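Local coordinates for outer membrane protein Omp121 (Bacteroides thetaiotaomicron, PDB 5FQ8) that belongs to the TonB-dependent receptor family and probably imports a substrate across the outer membrane through a beta-barrel that holds a plug domain, at residues S58-S63 with D136-M141; N84-R89 with P100-D105; P368-N373 with P418-L423. All coordinates share one frame; numbering follows the deposited sequence.

Contact 1: residues S58-S63 with D136-M141; sequences SDVMSS and DDVANM
Val60 and Met61 meet Val138 and Met141 with no flat group between them: the interface has no ring or amide face, and its surfaces are methyls and a thioether. A carboxylate nearby, that of Asp59, takes part in a turn of its own loop. Its OD1 accepts a weak hydrogen bond from Met61 N at 3.3 Å, as in an Asx turn, where the chain carries Val60 and Met61. The contact lies in the plug domain of the TonB-dependent receptor fold, where the loop after helix 49-54 packs on strand 138-144.

The two valines meet at an angle, CG2 of Val60 lying 3.7 Å from CG2 of Val138. Met141 extends from the strand with CG anti to the backbone N (chi1 164°) and stays extended as far as SD, then bends at chi3 (-49°). That bend sets its end against both loop residues: it reaches Val60 tip to tip, whereas the Met61 side chain, itself bent at chi2, passes it at a slant. All four side chains are buried, and Ile164 of the adjacent strand 161-166 also lies against Val60, Val138 and Met141. Ile52 of helix 49-54 covers Val60 and Met141 as well. Between Val138 and Met141 the strand is broken by a classic beta bulge, Ala139 and Asn140 both facing Thr165. The CE methyl of Met141 meets Val60 CG1 at 3.5 Å and Met61 CE at 3.6 Å, and its SD lies 3.8 Å from Met61 CE.

Contact 2: residues N84-R89 with P100-D105; sequences NSVIIR and PLYVVD
Val86 and Ile88 pack on Pro100, while Tyr102 reaches Val86 with its hydroxyl end; together they join two separate sheets of the plug domain inside the TonB-dependent receptor barrel. Strand 84-88 pairs antiparallel with 71-75, and strand 101-103 lies at the border of the mixed sheet that also holds 161-166. The two strands do not pair with each other, and side chains join the two sheets.

The apolar and van der Waals contacts centre on the proline ring. Val86 CG1, anti to the backbone N (chi1 175°), lies 3.8 Å from Pro100 CD and equally close to CG, the valine crossing the proline at about a right angle. Val86 O also approaches the same ring, 3.1 Å from Pro100 CD. Further along the strand, Ile88 meets the ring crosswise, its CD1 standing 4.1 Å from Pro100 CB. Val86 and Ile88 point to the same side of their strand, as alternate residues do, and so share the one ring. The other branch of Val86 makes a van der Waals contact of a methyl with a hydroxyl oxygen, CG2 lying 3.6 Å from Tyr102 OH. Behind the interface, Val71 and Ile73 back Val86, while Val162 supports both Pro100 and Tyr102.

Polar links run through a neighbour and a water. Val86 N donates to OE1 of Gln99, the residue just before Pro100. At the Asn84 end a buried tyrosine hydroxyl is tied to the strand through one water molecule, which donates to Asn84 O at 3.2 Å. The oxygen of this water is also hydrogen-bonded to Tyr102 OH, 2.8 Å away.

Contact 3: residues P368-N373 with P418-L423; sequences PYYILN and PNLYAL
Tyr370 carries the whole contact, extending the outer part of its ring from helix 368-374 into a patch made by Pro418, Leu420 and Leu423. The apolar part consists of ordinary van der Waals contacts. Leu420 CD2 comes within 3.8 Å of Tyr370 CE1, oblique to the ring. Pro418 also stands obliquely, its CG 3.9 Å from Tyr370 OH, and Leu423 adds its CD1 methyl 4.0 Å from the same oxygen. Tyr370 runs past both Pro418 and Leu420 in the opposite sense to theirs, a placement that follows from its CG lying anti to the backbone N (chi1 -174°), which carries the ring out from the helix.

The polar interactions lie around this patch. Though approached by carbons of Pro418, Leu420 and Leu423, the Tyr370 hydroxyl is hydrogen-bonded to that of Tyr424, the residue following Leu423. Asn419 is the N-cap of helix 420-424: its OD1 accepts from Ala422 N at 2.6 Å with an N-H...O angle of 159°, the donor tilted 30° from the carbonyl plane. Asn419 is also the centre of an inverse gamma turn, closed by a weak bond from Leu420 N to Pro418 O. Its ND2 is held by Leu497 O.

In the fold, helix 368-374 leads into strand 376-394, and strand 398-417 of the same antiparallel pair runs out to helix 420-424, so the contact joins two short helices at the open end of a barrel hairpin. Tyr375 lies against Pro418 and Leu420, while helix 330-335 touches helix 368-374 through Ser333 on Ile371.

Overall arrangement
Contacts 1 and 2 are neighbours inside the plug domain, their centres 12 Å apart, and along the chain contact 2 is nested within the loop that contact 1 closes. They join directly: Met61 CE of contact 1 touches Tyr102 CE2 of contact 2 at 3.3 Å, and Ser62 CB lies 3.7 Å from Asn84 OD1. Both reach the sheet containing strand 161-166. Contact 3 stands apart, its centre 40 Å from that of each, with nearest atoms about 20 Å from contact 1 and about 21 Å from contact 2. A calcium site lies not far off: the Tyr370 side chain is about 9 Å from that of Thr285, one of its ligands, whereas contacts 1 and 2 lie away from the known metal and ligand sites.

Contact 1: residues S58-S63 with D136-M141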
ATOM      1  N   SER B  58       4.282  -6.446 -34.651  1.00 50.12           N
ATOM      2  CA  SER B  58       3.397  -5.546 -33.914  1.00 25.66           C
ATOM      3  C   SER B  58       3.955  -4.147 -33.805  1.00 25.61           C
ATOM      4  O   SER B  58       3.236  -3.233 -33.405  1.00 25.60           O
ATOM      5  CB  SER B  58       3.168  -6.072 -32.512  1.00 25.30           C
ATOM      6  OG  SER B  58       4.257  -5.713 -31.698  1.00 27.36           O
ATOM      7  N   ASP B  59       5.193  -3.964 -34.192  1.00 34.10           N
ATOM      8  CA  ASP B  59       6.001  -2.828 -33.812  1.00 29.29           C
ATOM      9  C   ASP B  59       6.540  -2.170 -35.071  1.00 33.42           C
ATOM     10  O   ASP B  59       6.868  -2.851 -36.043  1.00 40.31           O
ATOM     11  CB  ASP B  59       7.104  -3.333 -32.887  1.00 28.80           C
ATOM     12  CG  ASP B  59       8.235  -2.400 -32.794  1.00 35.00           C
ATOM     13  OD1 ASP B  59       8.017  -1.238 -32.434  1.00 49.14           O
ATOM     14  OD2 ASP B  59       9.354  -2.830 -33.084  1.00 29.90           O
ATOM     15  N   VAL B  60       6.594  -0.845 -35.069  1.00 25.95           N
ATOM     16  CA  VAL B  60       7.054  -0.141 -36.253  1.00 26.35           C
ATOM     17  C   VAL B  60       8.555  -0.254 -36.452  1.00 26.35           C
ATOM     18  O   VAL B  60       9.021  -0.115 -37.583  1.00 26.72           O
ATOM     19  CB  VAL B  60       6.606   1.329 -36.162  1.00 26.49           C
ATOM     20  CG1 VAL B  60       7.739   2.279 -36.379  1.00 26.62           C
ATOM     21  CG2 VAL B  60       5.572   1.580 -37.184  1.00 26.90           C
ATOM     22  N   MET B  61       9.312  -0.561 -35.399  1.00 26.43           N
ATOM     23  CA  MET B  61      10.762  -0.455 -35.410  1.00 25.99           C
ATOM     24  C   MET B  61      11.497  -1.772 -35.538  1.00 25.94           C
ATOM     25  O   MET B  61      12.600  -1.784 -36.069  1.00 26.13           O
ATOM     26  CB  MET B  61      11.234   0.227 -34.137  1.00 25.68           C
ATOM     27  CG  MET B  61      10.896   1.655 -34.109  1.00 25.82           C
ATOM     28  SD  MET B  61      11.815   2.421 -35.392  1.00 26.31           S
ATOM     29  CE  MET B  61      10.934   3.904 -35.617  1.00 26.56           C
ATOM     30  N   SER B  62      10.952  -2.874 -35.034  1.00 25.71           N
ATOM     31  CA  SER B  62      11.771  -4.069 -34.897  1.00 25.62           C
ATOM     32  C   SER B  62      12.036  -4.740 -36.232  1.00 33.90           C
ATOM     33  O   SER B  62      12.980  -5.533 -36.342  1.00 26.05           O
ATOM     34  CB  SER B  62      11.118  -5.048 -33.926  1.00 25.30           C
ATOM     35  OG  SER B  62       9.938  -5.615 -34.441  1.00 25.44           O
ATOM     36  N   SER B  63      11.230  -4.430 -37.244  1.00 32.20           N
ATOM     37  CA  SER B  63      11.480  -4.957 -38.573  1.00 34.68           C
ATOM     38  C   SER B  63      12.752  -4.378 -39.170  1.00 37.59           C
ATOM     39  O   SER B  63      13.429  -5.052 -39.951  1.00 48.76           O
ATOM     40  CB  SER B  63      10.282  -4.667 -39.474  1.00 35.07           C
ATOM     41  OG  SER B  63      10.035  -3.278 -39.547  1.00 31.00           O
ATOM     42  N   ASP B 136       0.683  -0.241 -40.018  1.00 28.21           N
ATOM     43  CA  ASP B 136      -0.145  -0.101 -41.210  1.00 28.78           C
ATOM     44  C   ASP B 136      -0.486   1.350 -41.524  1.00 29.08           C
ATOM     45  O   ASP B 136      -0.895   1.640 -42.647  1.00 48.18           O
ATOM     46  CB  ASP B 136      -1.432  -0.905 -41.061  1.00 28.86           C
ATOM     47  CG  ASP B 136      -1.224  -2.376 -41.271  1.00 28.82           C
ATOM     48  OD1 ASP B 136      -0.269  -2.754 -41.975  1.00 28.92           O
ATOM     49  OD2 ASP B 136      -2.024  -3.165 -40.736  1.00 28.73           O
ATOM     50  N   ASP B 137      -0.322   2.267 -40.579  1.00 28.80           N
ATOM     51  CA  ASP B 137      -0.618   3.672 -40.816  1.00 29.10           C
ATOM     52  C   ASP B 137       0.568   4.446 -41.345  1.00 29.23           C
ATOM     53  O   ASP B 137       0.425   5.637 -41.628  1.00 29.54           O
ATOM     54  CB  ASP B 137      -1.069   4.356 -39.527  1.00 28.79           C
ATOM     55  CG  ASP B 137      -2.500   4.081 -39.189  1.00 32.25           C
ATOM     56  OD1 ASP B 137      -3.299   3.842 -40.115  1.00 34.40           O
ATOM     57  OD2 ASP B 137      -2.823   4.120 -37.984  1.00 33.56           O
ATOM     58  N   VAL B 138       1.737   3.830 -41.449  1.00 32.57           N
ATOM     59  CA  VAL B 138       2.933   4.595 -41.776  1.00 32.75           C
ATOM     60  C   VAL B 138       3.054   4.724 -43.284  1.00 29.75           C
ATOM     61  O   VAL B 138       3.020   3.727 -44.011  1.00 29.91           O
ATOM     62  CB  VAL B 138       4.185   3.952 -41.177  1.00 29.88           C
ATOM     63  CG1 VAL B 138       5.374   4.833 -41.444  1.00 28.85           C
ATOM     64  CG2 VAL B 138       3.984   3.766 -39.705  1.00 35.80           C
ATOM     65  N   ALA B 139       3.178   5.955 -43.758  1.00 30.12           N
ATOM     66  CA  ALA B 139       3.515   6.153 -45.155  1.00 30.71           C
ATOM     67  C   ALA B 139       5.020   6.174 -45.330  1.00 30.67           C
ATOM     68  O   ALA B 139       5.583   5.384 -46.090  1.00 30.84           O
ATOM     69  CB  ALA B 139       2.894   7.446 -45.669  1.00 31.22           C
ATOM     70  N   ASN B 140       5.690   7.038 -44.591  1.00 33.97           N
ATOM     71  CA  ASN B 140       7.118   7.234 -44.743  1.00 30.50           C
ATOM     72  C   ASN B 140       7.765   7.386 -43.375  1.00 29.94           C
ATOM     73  O   ASN B 140       7.213   8.030 -42.483  1.00 29.73           O
ATOM     74  CB  ASN B 140       7.382   8.457 -45.613  1.00 31.11           C
ATOM     75  CG  ASN B 140       8.794   8.918 -45.540  1.00 31.15           C
ATOM     76  OD1 ASN B 140       9.662   8.342 -46.168  1.00 33.85           O
ATOM     77  ND2 ASN B 140       9.040   9.970 -44.780  1.00 32.92           N
ATOM     78  N   MET B 141       8.923   6.773 -43.208  1.00 29.74           N
ATOM     79  CA  MET B 141       9.754   6.988 -42.039  1.00 29.31           C
ATOM     80  C   MET B 141      11.109   7.479 -42.491  1.00 29.60           C
ATOM     81  O   MET B 141      11.744   6.850 -43.332  1.00 29.83           O
ATOM     82  CB  MET B 141       9.922   5.714 -41.222  1.00 30.02           C
ATOM     83  CG  MET B 141      11.068   5.790 -40.246  1.00 28.43           C
ATOM     84  SD  MET B 141      11.180   4.276 -39.353  1.00 27.86           S
ATOM     85  CE  MET B 141       9.499   4.105 -38.859  1.00 27.65           C
TER

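Contact 2: residues N84-R89 with P100-D105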
ATOM      1  N   ASN B  84      11.655  -2.011 -27.341  1.00 23.84           N
ATOM      2  CA  ASN B  84      12.618  -2.034 -28.425  1.00 24.09           C
ATOM      3  C   ASN B  84      13.632  -0.923 -28.228  1.00 24.17           C
ATOM      4  O   ASN B  84      13.268   0.236 -28.033  1.00 24.21           O
ATOM      5  CB  ASN B  84      11.945  -1.871 -29.784  1.00 24.38           C
ATOM      6  CG  ASN B  84      10.977  -2.989 -30.093  1.00 24.38           C
ATOM      7  OD1 ASN B  84      11.369  -4.134 -30.313  1.00 24.38           O
ATOM      8  ND2 ASN B  84       9.699  -2.660 -30.118  1.00 24.40           N
ATOM      9  N   SER B  85      14.895  -1.277 -28.318  1.00 24.23           N
ATOM     10  CA  SER B  85      15.966  -0.309 -28.204  1.00 24.36           C
ATOM     11  C   SER B  85      16.348   0.200 -29.583  1.00 24.75           C
ATOM     12  O   SER B  85      16.298  -0.544 -30.561  1.00 33.74           O
ATOM     13  CB  SER B  85      17.168  -0.942 -27.521  1.00 24.27           C
ATOM     14  OG  SER B  85      18.221  -0.019 -27.463  1.00 24.46           O
ATOM     15  N   VAL B  86      16.705   1.479 -29.656  1.00 24.94           N
ATOM     16  CA  VAL B  86      17.123   2.125 -30.893  1.00 25.36           C
ATOM     17  C   VAL B  86      18.177   3.146 -30.517  1.00 25.52           C
ATOM     18  O   VAL B  86      17.853   4.199 -29.966  1.00 25.51           O
ATOM     19  CB  VAL B  86      15.963   2.808 -31.635  1.00 25.53           C
ATOM     20  CG1 VAL B  86      16.486   3.557 -32.824  1.00 26.00           C
ATOM     21  CG2 VAL B  86      14.978   1.804 -32.109  1.00 25.45           C
ATOM     22  N   ILE B  87      19.427   2.853 -30.826  1.00 25.72           N
ATOM     23  CA  ILE B  87      20.545   3.727 -30.501  1.00 25.93           C
ATOM     24  C   ILE B  87      21.198   4.165 -31.800  1.00 26.43           C
ATOM     25  O   ILE B  87      21.476   3.339 -32.674  1.00 27.09           O
ATOM     26  CB  ILE B  87      21.551   3.028 -29.567  1.00 25.76           C
ATOM     27  CG1 ILE B  87      20.835   2.461 -28.352  1.00 25.29           C
ATOM     28  CG2 ILE B  87      22.570   4.006 -29.084  1.00 25.97           C
ATOM     29  CD1 ILE B  87      21.704   1.614 -27.512  1.00 25.14           C
ATOM     30  N   ILE B  88      21.427   5.460 -31.933  1.00 26.72           N
ATOM     31  CA  ILE B  88      21.861   6.046 -33.189  1.00 27.24           C
ATOM     32  C   ILE B  88      23.227   6.654 -32.972  1.00 27.55           C
ATOM     33  O   ILE B  88      23.365   7.626 -32.225  1.00 27.57           O
ATOM     34  CB  ILE B  88      20.863   7.087 -33.712  1.00 27.42           C
ATOM     35  CG1 ILE B  88      19.643   6.396 -34.303  1.00 27.27           C
ATOM     36  CG2 ILE B  88      21.497   7.972 -34.752  1.00 28.01           C
ATOM     37  CD1 ILE B  88      18.776   7.318 -35.057  1.00 27.55           C
ATOM     38  N   ARG B  89      24.229   6.076 -33.627  1.00 27.82           N
ATOM     39  CA  ARG B  89      25.615   6.511 -33.518  1.00 28.18           C
ATOM     40  C   ARG B  89      26.095   6.434 -32.072  1.00 27.88           C
ATOM     41  O   ARG B  89      26.652   7.382 -31.518  1.00 31.65           O
ATOM     42  CB  ARG B  89      25.794   7.910 -34.112  1.00 28.68           C
ATOM     43  CG  ARG B  89      25.665   7.904 -35.626  1.00 29.11           C
ATOM     44  CD  ARG B  89      25.857   9.261 -36.260  1.00 29.66           C
ATOM     45  NE  ARG B  89      25.829   9.194 -37.716  1.00 30.11           N
ATOM     46  CZ  ARG B  89      25.986  10.245 -38.511  1.00 30.68           C
ATOM     47  NH1 ARG B  89      26.181  11.438 -37.992  1.00 30.85           N
ATOM     48  NH2 ARG B  89      25.947  10.101 -39.824  1.00 31.10           N
ATOM     49  N   PRO B 100      16.319   7.949 -29.988  1.00 26.02           N
ATOM     50  CA  PRO B 100      16.053   9.149 -30.779  1.00 26.44           C
ATOM     51  C   PRO B 100      14.664   9.711 -30.518  1.00 26.38           C
ATOM     52  O   PRO B 100      13.744   9.028 -30.063  1.00 26.06           O
ATOM     53  CB  PRO B 100      16.170   8.641 -32.214  1.00 26.71           C
ATOM     54  CG  PRO B 100      15.779   7.233 -32.113  1.00 26.37           C
ATOM     55  CD  PRO B 100      16.339   6.746 -30.831  1.00 25.99           C
ATOM     56  N   LEU B 101      14.526  10.989 -30.826  1.00 26.74           N
ATOM     57  CA  LEU B 101      13.243  11.659 -30.708  1.00 26.79           C
ATOM     58  C   LEU B 101      12.319  11.176 -31.813  1.00 26.91           C
ATOM     59  O   LEU B 101      12.542  11.475 -32.987  1.00 27.32           O
ATOM     60  CB  LEU B 101      13.435  13.165 -30.795  1.00 27.22           C
ATOM     61  CG  LEU B 101      12.140  13.946 -30.890  1.00 27.38           C
ATOM     62  CD1 LEU B 101      11.343  13.728 -29.634  1.00 26.99           C
ATOM     63  CD2 LEU B 101      12.451  15.391 -31.076  1.00 27.86           C
ATOM     64  N   TYR B 102      11.278  10.441 -31.448  1.00 26.61           N
ATOM     65  CA  TYR B 102      10.257  10.062 -32.406  1.00 26.76           C
ATOM     66  C   TYR B 102       9.334  11.246 -32.674  1.00 27.10           C
ATOM     67  O   TYR B 102       8.768  11.812 -31.741  1.00 26.99           O
ATOM     68  CB  TYR B 102       9.454   8.881 -31.876  1.00 26.36           C
ATOM     69  CG  TYR B 102      10.182   7.570 -31.821  1.00 26.08           C
ATOM     70  CD1 TYR B 102      11.023   7.269 -30.770  1.00 25.77           C
ATOM     71  CD2 TYR B 102       9.992   6.609 -32.798  1.00 26.17           C
ATOM     72  CE1 TYR B 102      11.664   6.060 -30.693  1.00 25.55           C
ATOM     73  CE2 TYR B 102      10.627   5.403 -32.726  1.00 25.95           C
ATOM     74  CZ  TYR B 102      11.466   5.131 -31.667  1.00 25.64           C
ATOM     75  OH  TYR B 102      12.108   3.925 -31.582  1.00 25.45           O
ATOM     76  N   VAL B 103       9.171  11.616 -33.939  1.00 27.55           N
ATOM     77  CA  VAL B 103       8.335  12.745 -34.342  1.00 27.95           C
ATOM     78  C   VAL B 103       7.322  12.250 -35.365  1.00 28.16           C
ATOM     79  O   VAL B 103       7.707  11.685 -36.389  1.00 47.83           O
ATOM     80  CB  VAL B 103       9.186  13.884 -34.935  1.00 28.43           C
ATOM     81  CG1 VAL B 103       8.327  15.034 -35.320  1.00 28.88           C
ATOM     82  CG2 VAL B 103      10.222  14.332 -33.952  1.00 28.27           C
ATOM     83  N   VAL B 104       6.037  12.449 -35.112  1.00 28.18           N
ATOM     84  CA  VAL B 104       5.021  11.741 -35.881  1.00 28.30           C
ATOM     85  C   VAL B 104       4.348  12.613 -36.943  1.00 58.32           C
ATOM     86  O   VAL B 104       4.292  12.224 -38.106  1.00 43.83           O
ATOM     87  CB  VAL B 104       3.991  11.049 -34.971  1.00 27.92           C
ATOM     88  CG1 VAL B 104       2.773  10.724 -35.759  1.00 28.20           C
ATOM     89  CG2 VAL B 104       4.585   9.764 -34.459  1.00 27.44           C
ATOM     90  N   ASP B 105       3.813  13.776 -36.613  1.00 29.13           N
ATOM     91  CA  ASP B 105       3.185  14.492 -37.736  1.00 29.75           C
ATOM     92  C   ASP B 105       3.087  16.014 -37.735  1.00 43.55           C
ATOM     93  O   ASP B 105       2.032  16.519 -38.094  1.00 42.34           O
ATOM     94  CB  ASP B 105       1.743  13.988 -37.923  1.00 29.81           C
ATOM     95  CG  ASP B 105       1.619  12.853 -38.934  1.00 29.88           C
ATOM     96  OD1 ASP B 105       2.341  12.848 -39.945  1.00 30.17           O
ATOM     97  OD2 ASP B 105       0.775  11.956 -38.714  1.00 29.68           O
TER
HETATM   98  O   HOH W   1      11.550   1.405 -30.512  1.00 22.67           O

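Contact 3: residues P368-N373 with P418-L423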
ATOM      1  N   PRO B 368       7.634 -25.068 -12.116  1.00 25.62           N
ATOM      2  CA  PRO B 368       7.423 -23.954 -13.046  1.00 24.27           C
ATOM      3  C   PRO B 368       5.985 -23.769 -13.432  1.00 24.35           C
ATOM      4  O   PRO B 368       5.563 -22.643 -13.704  1.00 25.33           O
ATOM      5  CB  PRO B 368       8.267 -24.350 -14.261  1.00 24.34           C
ATOM      6  CG  PRO B 368       9.197 -25.391 -13.779  1.00 24.53           C
ATOM      7  CD  PRO B 368       8.455 -26.124 -12.720  1.00 32.52           C
ATOM      8  N   TYR B 369       5.212 -24.841 -13.479  1.00 24.68           N
ATOM      9  CA  TYR B 369       3.813 -24.685 -13.833  1.00 24.81           C
ATOM     10  C   TYR B 369       3.018 -24.071 -12.697  1.00 35.59           C
ATOM     11  O   TYR B 369       2.001 -23.421 -12.947  1.00 29.57           O
ATOM     12  CB  TYR B 369       3.224 -26.028 -14.229  1.00 25.25           C
ATOM     13  CG  TYR B 369       3.831 -26.640 -15.472  1.00 25.38           C
ATOM     14  CD1 TYR B 369       3.373 -26.296 -16.728  1.00 25.41           C
ATOM     15  CD2 TYR B 369       4.844 -27.575 -15.381  1.00 25.52           C
ATOM     16  CE1 TYR B 369       3.903 -26.859 -17.849  1.00 26.25           C
ATOM     17  CE2 TYR B 369       5.381 -28.143 -16.498  1.00 29.06           C
ATOM     18  CZ  TYR B 369       4.907 -27.785 -17.735  1.00 26.90           C
ATOM     19  OH  TYR B 369       5.448 -28.362 -18.858  1.00 25.90           O
ATOM     20  N   TYR B 370       3.454 -24.264 -11.450  1.00 29.86           N
ATOM     21  CA  TYR B 370       2.834 -23.544 -10.348  1.00 25.28           C
ATOM     22  C   TYR B 370       3.085 -22.052 -10.481  1.00 24.28           C
ATOM     23  O   TYR B 370       2.159 -21.249 -10.374  1.00 24.96           O
ATOM     24  CB  TYR B 370       3.348 -24.059  -8.997  1.00 24.84           C
ATOM     25  CG  TYR B 370       2.612 -23.432  -7.835  1.00 28.74           C
ATOM     26  CD1 TYR B 370       2.968 -22.179  -7.354  1.00 25.95           C
ATOM     27  CD2 TYR B 370       1.535 -24.074  -7.248  1.00 32.92           C
ATOM     28  CE1 TYR B 370       2.282 -21.592  -6.328  1.00 29.48           C
ATOM     29  CE2 TYR B 370       0.842 -23.489  -6.210  1.00 36.93           C
ATOM     30  CZ  TYR B 370       1.223 -22.252  -5.759  1.00 33.98           C
ATOM     31  OH  TYR B 370       0.532 -21.669  -4.739  1.00 27.08           O
ATOM     32  N   ILE B 371       4.334 -21.661 -10.718  1.00 24.04           N
ATOM     33  CA  ILE B 371       4.665 -20.240 -10.752  1.00 27.17           C
ATOM     34  C   ILE B 371       3.874 -19.529 -11.839  1.00 35.41           C
ATOM     35  O   ILE B 371       3.384 -18.413 -11.636  1.00 39.80           O
ATOM     36  CB  ILE B 371       6.179 -20.042 -10.938  1.00 23.53           C
ATOM     37  CG1 ILE B 371       6.945 -20.766  -9.840  1.00 23.63           C
ATOM     38  CG2 ILE B 371       6.513 -18.587 -10.915  1.00 23.25           C
ATOM     39  CD1 ILE B 371       8.441 -20.702 -10.000  1.00 23.52           C
ATOM     40  N   LEU B 372       3.725 -20.166 -13.005  1.00 35.64           N
ATOM     41  CA  LEU B 372       3.008 -19.545 -14.118  1.00 44.21           C
ATOM     42  C   LEU B 372       1.508 -19.503 -13.876  1.00 24.01           C
ATOM     43  O   LEU B 372       0.836 -18.550 -14.283  1.00 23.95           O
ATOM     44  CB  LEU B 372       3.298 -20.294 -15.415  1.00 23.96           C
ATOM     45  CG  LEU B 372       4.668 -20.192 -16.066  1.00 23.82           C
ATOM     46  CD1 LEU B 372       4.823 -21.360 -16.968  1.00 24.08           C
ATOM     47  CD2 LEU B 372       4.780 -18.920 -16.839  1.00 23.62           C
ATOM     48  N   ASN B 373       0.975 -20.511 -13.208  1.00 24.27           N
ATOM     49  CA  ASN B 373      -0.445 -20.593 -12.928  1.00 24.52           C
ATOM     50  C   ASN B 373      -0.886 -19.809 -11.698  1.00 24.44           C
ATOM     51  O   ASN B 373      -2.087 -19.623 -11.520  1.00 24.64           O
ATOM     52  CB  ASN B 373      -0.840 -22.050 -12.750  1.00 24.90           C
ATOM     53  CG  ASN B 373      -1.286 -22.677 -14.031  1.00 25.15           C
ATOM     54  OD1 ASN B 373      -2.046 -22.086 -14.785  1.00 27.23           O
ATOM     55  ND2 ASN B 373      -0.813 -23.882 -14.296  1.00 25.38           N
ATOM     56  N   PRO B 418       1.646 -15.705  -4.066  1.00 23.71           N
ATOM     57  CA  PRO B 418       0.881 -16.283  -2.963  1.00 24.02           C
ATOM     58  C   PRO B 418       1.666 -16.329  -1.668  1.00 40.89           C
ATOM     59  O   PRO B 418       2.889 -16.199  -1.627  1.00 31.53           O
ATOM     60  CB  PRO B 418       0.574 -17.703  -3.444  1.00 24.24           C
ATOM     61  CG  PRO B 418       0.977 -17.761  -4.849  1.00 24.05           C
ATOM     62  CD  PRO B 418       2.029 -16.731  -5.039  1.00 23.72           C
ATOM     63  N   ASN B 419       0.919 -16.530  -0.591  1.00 27.92           N
ATOM     64  CA  ASN B 419       1.480 -16.839   0.714  1.00 24.50           C
ATOM     65  C   ASN B 419       1.876 -18.301   0.679  1.00 24.67           C
ATOM     66  O   ASN B 419       1.161 -19.181   1.161  1.00 25.02           O
ATOM     67  CB  ASN B 419       0.470 -16.566   1.813  1.00 32.61           C
ATOM     68  CG  ASN B 419       1.083 -16.595   3.176  1.00 24.94           C
ATOM     69  OD1 ASN B 419       1.811 -17.508   3.521  1.00 25.04           O
ATOM     70  ND2 ASN B 419       0.812 -15.575   3.952  1.00 24.98           N
ATOM     71  N   LEU B 420       3.038 -18.552   0.082  1.00 24.47           N
ATOM     72  CA  LEU B 420       3.534 -19.915  -0.025  1.00 24.64           C
ATOM     73  C   LEU B 420       3.760 -20.539   1.347  1.00 24.95           C
ATOM     74  O   LEU B 420       3.542 -21.744   1.530  1.00 25.26           O
ATOM     75  CB  LEU B 420       4.818 -19.925  -0.842  1.00 28.70           C
ATOM     76  CG  LEU B 420       4.722 -19.443  -2.286  1.00 24.12           C
ATOM     77  CD1 LEU B 420       6.094 -19.297  -2.835  1.00 23.90           C
ATOM     78  CD2 LEU B 420       3.936 -20.415  -3.128  1.00 24.29           C
ATOM     79  N   TYR B 421       4.171 -19.732   2.329  1.00 24.91           N
ATOM     80  CA  TYR B 421       4.403 -20.265   3.667  1.00 25.23           C
ATOM     81  C   TYR B 421       3.117 -20.803   4.274  1.00 25.62           C
ATOM     82  O   TYR B 421       3.077 -21.934   4.767  1.00 29.05           O
ATOM     83  CB  TYR B 421       5.014 -19.198   4.570  1.00 25.15           C
ATOM     84  CG  TYR B 421       5.433 -19.720   5.923  1.00 25.49           C
ATOM     85  CD1 TYR B 421       6.674 -20.287   6.105  1.00 25.53           C
ATOM     86  CD2 TYR B 421       4.584 -19.660   7.008  1.00 25.81           C
ATOM     87  CE1 TYR B 421       7.068 -20.767   7.316  1.00 25.88           C
ATOM     88  CE2 TYR B 421       4.969 -20.148   8.232  1.00 26.16           C
ATOM     89  CZ  TYR B 421       6.217 -20.702   8.377  1.00 26.19           C
ATOM     90  OH  TYR B 421       6.631 -21.186   9.592  1.00 26.58           O
ATOM     91  N   ALA B 422       2.051 -20.007   4.246  1.00 25.60           N
ATOM     92  CA  ALA B 422       0.806 -20.440   4.856  1.00 26.00           C
ATOM     93  C   ALA B 422       0.279 -21.710   4.220  1.00 26.23           C
ATOM     94  O   ALA B 422      -0.240 -22.591   4.909  1.00 26.66           O
ATOM     95  CB  ALA B 422      -0.237 -19.341   4.746  1.00 25.94           C
ATOM     96  N   LEU B 423       0.426 -21.831   2.906  1.00 28.96           N
ATOM     97  CA  LEU B 423      -0.206 -22.924   2.193  1.00 26.21           C
ATOM     98  C   LEU B 423       0.564 -24.224   2.309  1.00 26.42           C
ATOM     99  O   LEU B 423      -0.040 -25.295   2.398  1.00 26.82           O
ATOM    100  CB  LEU B 423      -0.345 -22.569   0.728  1.00 26.81           C
ATOM    101  CG  LEU B 423      -1.301 -21.465   0.368  1.00 25.78           C
ATOM    102  CD1 LEU B 423      -1.088 -21.138  -1.079  1.00 25.46           C
ATOM    103  CD2 LEU B 423      -2.673 -21.992   0.593  1.00 26.22           C
TER